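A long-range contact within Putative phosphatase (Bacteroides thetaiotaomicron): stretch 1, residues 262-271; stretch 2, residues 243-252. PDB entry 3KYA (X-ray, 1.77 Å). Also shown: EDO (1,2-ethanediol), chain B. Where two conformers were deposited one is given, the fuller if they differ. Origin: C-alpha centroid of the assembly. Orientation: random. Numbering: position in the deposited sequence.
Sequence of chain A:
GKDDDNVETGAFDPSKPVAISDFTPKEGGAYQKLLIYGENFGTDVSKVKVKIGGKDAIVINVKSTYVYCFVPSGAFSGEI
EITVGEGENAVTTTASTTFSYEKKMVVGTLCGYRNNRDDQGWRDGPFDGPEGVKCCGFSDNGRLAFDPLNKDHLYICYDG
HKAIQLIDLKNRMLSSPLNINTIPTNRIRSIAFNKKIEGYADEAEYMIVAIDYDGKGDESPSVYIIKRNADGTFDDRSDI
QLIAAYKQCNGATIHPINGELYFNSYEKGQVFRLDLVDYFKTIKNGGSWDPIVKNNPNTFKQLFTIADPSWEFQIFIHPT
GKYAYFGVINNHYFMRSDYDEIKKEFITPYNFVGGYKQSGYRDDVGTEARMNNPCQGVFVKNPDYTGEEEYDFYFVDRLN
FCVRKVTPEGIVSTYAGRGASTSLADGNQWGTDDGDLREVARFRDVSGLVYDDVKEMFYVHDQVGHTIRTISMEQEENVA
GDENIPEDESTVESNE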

# COMPACT_ATOMS: atom_id res chain seq x y z
N TYR A 262 -18.25 -1.48 -28.83
CA TYR A 262 -16.94 -2.01 -29.18
C TYR A 262 -16.96 -3.53 -29.08
O TYR A 262 -17.44 -4.08 -28.08
CB TYR A 262 -15.86 -1.39 -28.29
CG TYR A 262 -15.71 0.10 -28.55
CD1 TYR A 262 -14.97 0.57 -29.64
CD2 TYR A 262 -16.34 1.03 -27.74
CE1 TYR A 262 -14.86 1.92 -29.88
CE2 TYR A 262 -16.23 2.38 -27.97
CZ TYR A 262 -15.49 2.83 -29.05
OH TYR A 262 -15.41 4.18 -29.29
N PHE A 263 -16.52 -4.21 -30.14
CA PHE A 263 -16.40 -5.67 -30.11
C PHE A 263 -15.13 -6.08 -30.87
O PHE A 263 -14.62 -5.31 -31.70
CB PHE A 263 -17.66 -6.37 -30.63
CG PHE A 263 -17.93 -6.14 -32.09
CD1 PHE A 263 -18.57 -4.99 -32.52
CD2 PHE A 263 -17.58 -7.10 -33.02
CE1 PHE A 263 -18.82 -4.78 -33.87
CE2 PHE A 263 -17.81 -6.89 -34.39
CZ PHE A 263 -18.44 -5.74 -34.80
N ASN A 264 -14.60 -7.26 -30.57
CA ASN A 264 -13.34 -7.71 -31.18
C ASN A 264 -13.44 -8.98 -32.02
O ASN A 264 -14.52 -9.53 -32.24
CB ASN A 264 -12.29 -7.99 -30.09
CG ASN A 264 -12.46 -9.37 -29.44
OD1 ASN A 264 -13.59 -9.83 -29.20
ND2 ASN A 264 -11.34 -10.02 -29.16
N SER A 265 -12.28 -9.40 -32.54
CA SER A 265 -12.10 -10.71 -33.12
C SER A 265 -10.73 -11.20 -32.66
O SER A 265 -9.74 -10.45 -32.70
CB SER A 265 -12.18 -10.72 -34.64
OG SER A 265 -11.86 -12.02 -35.13
N TYR A 266 -10.69 -12.44 -32.22
CA TYR A 266 -9.45 -13.12 -31.85
C TYR A 266 -8.49 -13.31 -33.04
O TYR A 266 -7.26 -13.35 -32.87
CB TYR A 266 -9.85 -14.46 -31.24
CG TYR A 266 -8.84 -15.59 -31.16
CD1 TYR A 266 -8.62 -16.43 -32.25
CD2 TYR A 266 -8.22 -15.91 -29.96
CE1 TYR A 266 -7.76 -17.50 -32.17
CE2 TYR A 266 -7.37 -16.98 -29.86
CZ TYR A 266 -7.14 -17.77 -30.96
OH TYR A 266 -6.29 -18.82 -30.87
N GLU A 267 -9.05 -13.42 -34.24
CA GLU A 267 -8.24 -13.67 -35.46
C GLU A 267 -6.93 -12.86 -35.47
O GLU A 267 -5.83 -13.44 -35.44
CB GLU A 267 -9.04 -13.36 -36.71
CG GLU A 267 -8.27 -13.72 -38.00
CD GLU A 267 -8.82 -13.07 -39.24
OE1 GLU A 267 -9.33 -11.93 -39.16
OE2 GLU A 267 -8.72 -13.71 -40.32
N LYS A 268 -7.05 -11.53 -35.53
CA LYS A 268 -5.89 -10.62 -35.50
C LYS A 268 -5.94 -9.67 -34.30
O LYS A 268 -5.13 -8.74 -34.20
CB LYS A 268 -5.84 -9.81 -36.79
CG LYS A 268 -5.62 -10.63 -38.04
CD LYS A 268 -5.73 -9.75 -39.27
CE LYS A 268 -5.39 -10.51 -40.53
NZ LYS A 268 -5.64 -9.70 -41.75
N GLY A 269 -6.88 -9.89 -33.40
CA GLY A 269 -7.07 -9.00 -32.25
C GLY A 269 -7.65 -7.65 -32.65
O GLY A 269 -7.33 -6.63 -32.05
N GLN A 270 -8.49 -7.66 -33.68
CA GLN A 270 -9.16 -6.44 -34.15
C GLN A 270 -10.12 -5.88 -33.10
O GLN A 270 -10.72 -6.63 -32.35
CB GLN A 270 -10.03 -6.71 -35.39
CG GLN A 270 -9.37 -7.21 -36.67
CD GLN A 270 -9.28 -8.72 -36.81
OE1 GLN A 270 -9.10 -9.45 -35.85
NE2 GLN A 270 -9.33 -9.19 -38.06
N VAL A 271 -10.27 -4.56 -33.09
CA VAL A 271 -11.30 -3.89 -32.30
C VAL A 271 -12.16 -3.11 -33.29
O VAL A 271 -11.65 -2.28 -34.05
CB VAL A 271 -10.73 -2.96 -31.20
CG1 VAL A 271 -11.85 -2.12 -30.57
CG2 VAL A 271 -10.03 -3.79 -30.12
C1 EDO B . -11.00 -18.21 -28.98
O1 EDO B . -12.15 -18.53 -28.18
C2 EDO B . -11.40 -18.06 -30.45
O2 EDO B . -12.05 -16.81 -30.68
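Stretch 2 243-252: IAAYKQCNGA

Glu267 anchors the contact with both carboxylate oxygens: OE1 accepts a short hydrogen bond from Tyr246 OH (2.5 Å), and OE2 forms a salt bridge with Lys247 NZ (3.0 Å), which the fully extended lysine chain (chi2 to chi4 all t) carries up to it. Asn264 and Asn250 are joined twice. Asn250 N donates to Asn264 OD1 (2.9 Å, 164°) and Asn264 ND2 to Asn250 OD1 (3.0 Å, 163°), so the Asn264 amide serves as both acceptor and donor. Ser265 OG donates to Lys247 O (2.8 Å), and a nearly linear bond runs from Tyr266 N to Gln248 O (2.9 Å, 173°). One water donates to both Lys247 O and Asn264 O (2.9 and 2.8 Å).

Stretch 2 leaves its strand after Tyr246, turns through Gln248 (phi/psi 50/44), and returns to strand at Ala252. There it runs antiparallel to stretch 1: Phe263 and Ala252 form a non-hydrogen-bonded pair, CA to CA 4.2 Å, flanked by CA-H...O contacts from Ala252 CA to Tyr262 O (3.2 Å) and Phe263 CA to Gly251 O (3.4 Å). The side chains of Phe263 and Ala252 share a sheet face, with Phe263 CB 3.8 Å from Ala252 CB. Farther out, Phe263 CZ reaches Ala244 CB (3.6 Å), and Phe263 CB lies 4.2 Å from Cys249 SG.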

# COMPACT_ATOMS: atom_id res chain seq x y z
N ILE A 243 -26.67 -8.42 -35.28
CA ILE A 243 -26.24 -7.04 -35.51
C ILE A 243 -24.80 -6.93 -36.08
O ILE A 243 -24.47 -5.92 -36.70
CB ILE A 243 -26.40 -6.19 -34.23
CG1 ILE A 243 -26.45 -4.70 -34.56
CG2 ILE A 243 -25.29 -6.49 -33.22
CD1 ILE A 243 -26.72 -3.81 -33.36
N ALA A 244 -23.97 -7.95 -35.87
CA ALA A 244 -22.60 -7.95 -36.39
C ALA A 244 -22.10 -9.38 -36.60
O ALA A 244 -22.32 -10.26 -35.77
CB ALA A 244 -21.66 -7.18 -35.48
N ALA A 245 -21.42 -9.59 -37.73
CA ALA A 245 -20.86 -10.89 -38.07
C ALA A 245 -19.48 -10.75 -38.71
O ALA A 245 -19.36 -10.17 -39.79
CB ALA A 245 -21.79 -11.65 -39.02
N TYR A 246 -18.46 -11.27 -38.02
CA TYR A 246 -17.11 -11.39 -38.59
C TYR A 246 -16.66 -12.83 -38.28
O TYR A 246 -16.79 -13.71 -39.14
CB TYR A 246 -16.13 -10.32 -38.10
CG TYR A 246 -14.78 -10.47 -38.76
CD1 TYR A 246 -14.63 -10.17 -40.12
CD2 TYR A 246 -13.68 -10.94 -38.07
CE1 TYR A 246 -13.40 -10.33 -40.76
CE2 TYR A 246 -12.44 -11.09 -38.70
CZ TYR A 246 -12.32 -10.79 -40.05
OH TYR A 246 -11.11 -10.94 -40.69
N LYS A 247 -16.17 -13.05 -37.06
CA LYS A 247 -15.82 -14.37 -36.54
C LYS A 247 -15.03 -14.24 -35.25
O LYS A 247 -14.41 -13.20 -34.99
CB LYS A 247 -14.98 -15.21 -37.52
CG LYS A 247 -13.63 -14.63 -37.88
CD LYS A 247 -12.85 -15.58 -38.81
CE LYS A 247 -11.57 -14.94 -39.27
NZ LYS A 247 -10.77 -15.84 -40.16
N GLN A 248 -15.04 -15.30 -34.46
CA GLN A 248 -14.21 -15.40 -33.26
C GLN A 248 -14.28 -14.21 -32.30
O GLN A 248 -13.25 -13.73 -31.80
CB GLN A 248 -12.76 -15.64 -33.71
CG GLN A 248 -12.60 -16.89 -34.54
CD GLN A 248 -11.18 -17.10 -35.01
OE1 GLN A 248 -10.60 -16.24 -35.66
NE2 GLN A 248 -10.62 -18.23 -34.67
N CYS A 249 -15.49 -13.72 -32.05
CA CYS A 249 -15.67 -12.62 -31.11
C CYS A 249 -15.56 -13.15 -29.67
O CYS A 249 -16.04 -14.24 -29.37
CB CYS A 249 -17.03 -11.97 -31.33
SG CYS A 249 -17.31 -10.51 -30.34
N ASN A 250 -14.91 -12.39 -28.79
CA ASN A 250 -14.74 -12.79 -27.39
C ASN A 250 -15.51 -11.86 -26.44
O ASN A 250 -15.48 -12.06 -25.23
CB ASN A 250 -13.26 -12.79 -26.99
CG ASN A 250 -12.36 -13.50 -28.00
OD1 ASN A 250 -11.33 -12.95 -28.40
ND2 ASN A 250 -12.77 -14.70 -28.44
N GLY A 251 -16.16 -10.82 -26.96
CA GLY A 251 -16.91 -9.89 -26.12
C GLY A 251 -17.30 -8.62 -26.84
O GLY A 251 -16.68 -8.25 -27.85
N ALA A 252 -18.33 -7.96 -26.31
CA ALA A 252 -18.83 -6.68 -26.82
C ALA A 252 -19.17 -5.78 -25.63
O ALA A 252 -19.80 -6.24 -24.67
CB ALA A 252 -20.03 -6.90 -27.73
O HOH W 1 -15.84 -10.75 -34.41